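Local coordinates for stage III sporulation protein AH (Bacillus subtilis, PDB 3TUF) that forms, together with SpoIIQ, an intercellular channel between mother cell and forespore that takes part in engulfment and in the signalling that activates sigma-G during sporulation, at residues 96-107 against 120-131. Residues are numbered along the deposited sequence; the frame is centred on the assembly and turned at random.
Sequences RSKEREELNAIV and AYDKMTALSEVE
R96 and R100 converge on one carboxylate oxygen of E131. R96 NE gives OE2 a weak hydrogen bond of 3.0 Å, N-H...O angle 149°, within a salt bridge. R100 NH1 lies 3.2 Å from the same OE2 and makes a second salt bridge. Both guanidinium groups present an edge, yet their planes are turned 60-65° from the carboxylate plane. The R96 chain bends at chi2 (-76°) and again at chi3, which turns NE toward the carboxylate. L127 CD2 covers one face of its guanidinium. Its NH2 and NH1 form salt bridges with E134 and E154 of the same chain, which probably offsets the charge of this buried arginine. R100 NE and E131 OE1 form salt bridges with E129 and K135 of the second subunit.

Further along, the contact is apolar. M124 sends CG anti to the backbone N (chi1 -154°) and folds at chi3. Its CE then rests 3.6 Å from L103 CB and, tightly, 3.5 Å from V107 CG2. A120 CB meets I106 CG2 at 3.7 Å.

The axes of 96-107 and 120-131 approach to 8.9 Å, within the antiparallel hairpin of helices 84-107 and 114-143. E154 lies between strands 149-152 and 157-163, linking R96 to the sheet region.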
# COMPACT_ATOMS: atom_id res chain seq x y z
N ARG B 96 1.04 10.69 1.39
CA ARG B 96 1.91 9.90 0.53
C ARG B 96 1.81 10.31 -0.95
O ARG B 96 2.83 10.43 -1.64
CB ARG B 96 1.59 8.41 0.67
CG ARG B 96 1.62 7.90 2.11
CD ARG B 96 3.05 7.73 2.60
NE ARG B 96 3.35 6.33 2.91
CZ ARG B 96 3.65 5.89 4.13
NH1 ARG B 96 3.69 6.73 5.15
NH2 ARG B 96 3.92 4.60 4.32
N SER B 97 0.59 10.53 -1.42
CA SER B 97 0.31 10.89 -2.82
C SER B 97 1.05 12.12 -3.22
O SER B 97 1.75 12.14 -4.26
CB SER B 97 -1.14 11.26 -3.00
OG SER B 97 -1.86 10.10 -3.25
N LYS B 98 0.85 13.15 -2.39
CA LYS B 98 1.49 14.42 -2.54
C LYS B 98 2.95 14.20 -2.58
O LYS B 98 3.63 14.68 -3.50
CB LYS B 98 1.16 15.34 -1.37
CG LYS B 98 -0.04 16.21 -1.64
CD LYS B 98 -0.64 16.85 -0.32
CE LYS B 98 -1.79 15.99 0.31
NZ LYS B 98 -2.01 16.22 1.79
N GLU B 99 3.46 13.46 -1.58
CA GLU B 99 4.86 13.07 -1.61
C GLU B 99 5.36 12.54 -2.97
O GLU B 99 6.30 13.12 -3.54
CB GLU B 99 5.12 12.04 -0.56
CG GLU B 99 5.68 12.59 0.67
CD GLU B 99 6.69 11.61 1.25
OE1 GLU B 99 7.85 11.62 0.76
OE2 GLU B 99 6.33 10.82 2.17
N ARG B 100 4.73 11.46 -3.47
CA ARG B 100 5.18 10.82 -4.72
C ARG B 100 5.18 11.81 -5.83
O ARG B 100 6.11 11.86 -6.62
CB ARG B 100 4.26 9.69 -5.15
CG ARG B 100 4.25 8.52 -4.22
CD ARG B 100 3.44 7.36 -4.79
NE ARG B 100 1.97 7.48 -4.68
CZ ARG B 100 1.26 7.22 -3.57
NH1 ARG B 100 1.87 6.83 -2.44
NH2 ARG B 100 -0.06 7.35 -3.59
N GLU B 101 4.12 12.61 -5.87
CA GLU B 101 3.98 13.60 -6.90
C GLU B 101 5.16 14.61 -6.93
O GLU B 101 5.63 15.03 -8.01
CB GLU B 101 2.67 14.32 -6.69
CG GLU B 101 2.88 15.81 -6.71
CD GLU B 101 1.66 16.57 -7.10
OE1 GLU B 101 0.55 16.00 -6.98
OE2 GLU B 101 1.83 17.73 -7.53
N GLU B 102 5.63 14.99 -5.75
CA GLU B 102 6.71 15.94 -5.67
C GLU B 102 8.03 15.30 -6.04
O GLU B 102 8.79 15.86 -6.85
CB GLU B 102 6.75 16.55 -4.29
CG GLU B 102 5.95 17.83 -4.24
CD GLU B 102 5.25 18.06 -2.90
OE1 GLU B 102 5.80 17.67 -1.84
OE2 GLU B 102 4.14 18.66 -2.92
N LEU B 103 8.30 14.14 -5.46
CA LEU B 103 9.46 13.37 -5.91
C LEU B 103 9.43 13.23 -7.44
O LEU B 103 10.38 13.62 -8.15
CB LEU B 103 9.52 11.99 -5.22
CG LEU B 103 10.07 11.86 -3.77
CD1 LEU B 103 10.85 13.10 -3.30
CD2 LEU B 103 8.98 11.47 -2.75
N ASN B 104 8.33 12.74 -7.97
CA ASN B 104 8.28 12.57 -9.40
C ASN B 104 8.53 13.88 -10.13
O ASN B 104 9.12 13.90 -11.22
CB ASN B 104 6.94 12.01 -9.81
CG ASN B 104 6.93 11.53 -11.26
OD1 ASN B 104 7.97 11.43 -11.95
ND2 ASN B 104 5.75 11.24 -11.73
N ALA B 105 8.07 14.98 -9.53
CA ALA B 105 8.13 16.25 -10.19
C ALA B 105 9.59 16.73 -10.35
O ALA B 105 9.98 17.21 -11.41
CB ALA B 105 7.30 17.27 -9.42
N ILE B 106 10.37 16.57 -9.28
CA ILE B 106 11.81 16.88 -9.25
C ILE B 106 12.58 16.03 -10.25
O ILE B 106 13.34 16.54 -11.11
CB ILE B 106 12.36 16.62 -7.83
CG1 ILE B 106 11.85 17.71 -6.88
CG2 ILE B 106 13.86 16.61 -7.80
CD1 ILE B 106 11.41 17.19 -5.54
N VAL B 107 12.38 14.72 -10.15
CA VAL B 107 13.05 13.75 -11.01
C VAL B 107 12.78 14.09 -12.46
O VAL B 107 13.68 14.01 -13.30
CB VAL B 107 12.56 12.33 -10.69
CG1 VAL B 107 12.81 11.37 -11.84
CG2 VAL B 107 13.25 11.84 -9.47
N ALA B 120 15.99 12.51 -5.01
CA ALA B 120 14.54 12.36 -5.15
C ALA B 120 14.21 10.93 -5.61
O ALA B 120 13.30 10.26 -5.07
CB ALA B 120 14.04 13.34 -6.12
N TYR B 121 14.95 10.44 -6.58
CA TYR B 121 14.72 9.06 -7.00
C TYR B 121 14.87 8.01 -5.87
O TYR B 121 14.03 7.10 -5.73
CB TYR B 121 15.57 8.70 -8.21
CG TYR B 121 15.30 7.32 -8.71
CD1 TYR B 121 14.20 7.06 -9.50
CD2 TYR B 121 16.14 6.27 -8.37
CE1 TYR B 121 13.94 5.76 -9.95
CE2 TYR B 121 15.90 4.98 -8.81
CZ TYR B 121 14.80 4.73 -9.60
OH TYR B 121 14.56 3.45 -10.03
N ASP B 122 15.91 8.15 -5.05
CA ASP B 122 16.08 7.27 -3.89
C ASP B 122 14.98 7.38 -2.86
O ASP B 122 14.54 6.35 -2.33
CB ASP B 122 17.41 7.54 -3.23
CG ASP B 122 18.55 7.19 -4.11
OD1 ASP B 122 18.30 6.89 -5.31
OD2 ASP B 122 19.69 7.21 -3.62
N LYS B 123 14.56 8.61 -2.56
CA LYS B 123 13.45 8.84 -1.63
C LYS B 123 12.20 8.14 -2.19
O LYS B 123 11.41 7.52 -1.44
CB LYS B 123 13.22 10.34 -1.42
CG LYS B 123 14.13 11.01 -0.39
CD LYS B 123 13.90 12.56 -0.23
CE LYS B 123 15.11 13.32 0.38
NZ LYS B 123 14.92 14.78 0.21
N MET B 124 12.04 8.20 -3.51
CA MET B 124 10.90 7.60 -4.18
C MET B 124 10.92 6.07 -4.00
O MET B 124 9.95 5.45 -3.45
CB MET B 124 10.94 7.98 -5.65
CG MET B 124 9.60 7.99 -6.38
SD MET B 124 9.81 8.44 -8.12
CE MET B 124 10.69 9.99 -7.97
N THR B 125 12.01 5.44 -4.44
CA THR B 125 12.04 4.00 -4.29
C THR B 125 11.96 3.52 -2.81
O THR B 125 11.33 2.46 -2.53
CB THR B 125 13.16 3.32 -5.13
OG1 THR B 125 14.41 3.91 -4.84
CG2 THR B 125 12.92 3.52 -6.63
N ALA B 126 12.53 4.30 -1.86
CA ALA B 126 12.46 3.91 -0.45
C ALA B 126 11.05 3.98 0.06
O ALA B 126 10.60 3.14 0.87
CB ALA B 126 13.34 4.81 0.42
N LEU B 127 10.35 5.01 -0.40
CA LEU B 127 8.98 5.18 0.00
C LEU B 127 8.15 3.95 -0.35
O LEU B 127 7.39 3.48 0.50
CB LEU B 127 8.36 6.41 -0.64
CG LEU B 127 7.41 7.30 0.16
CD1 LEU B 127 6.41 7.71 -0.84
CD2 LEU B 127 6.69 6.75 1.43
N SER B 128 8.30 3.44 -1.59
CA SER B 128 7.66 2.19 -2.01
C SER B 128 7.94 1.04 -1.10
O SER B 128 7.08 0.17 -0.87
CB SER B 128 8.27 1.73 -3.30
OG SER B 128 7.88 2.64 -4.28
N GLU B 129 9.18 0.98 -0.68
CA GLU B 129 9.56 -0.10 0.15
C GLU B 129 8.96 0.03 1.54
O GLU B 129 8.47 -0.97 2.09
CB GLU B 129 11.08 -0.29 0.11
CG GLU B 129 11.53 -0.82 -1.30
CD GLU B 129 10.73 -2.09 -1.80
OE1 GLU B 129 10.39 -2.96 -0.97
OE2 GLU B 129 10.43 -2.23 -3.04
N VAL B 130 8.96 1.27 2.06
CA VAL B 130 8.19 1.62 3.24
C VAL B 130 6.73 1.21 3.04
O VAL B 130 6.15 0.50 3.89
CB VAL B 130 8.30 3.15 3.52
CG1 VAL B 130 7.08 3.73 4.35
CG2 VAL B 130 9.65 3.47 4.16
N GLU B 131 6.13 1.64 1.93
CA GLU B 131 4.74 1.24 1.61
C GLU B 131 4.57 -0.27 1.72
O GLU B 131 3.62 -0.75 2.37
CB GLU B 131 4.28 1.67 0.18
CG GLU B 131 4.23 3.20 -0.21
CD GLU B 131 3.01 3.96 0.39
OE1 GLU B 131 2.19 3.30 1.11
OE2 GLU B 131 2.86 5.20 0.13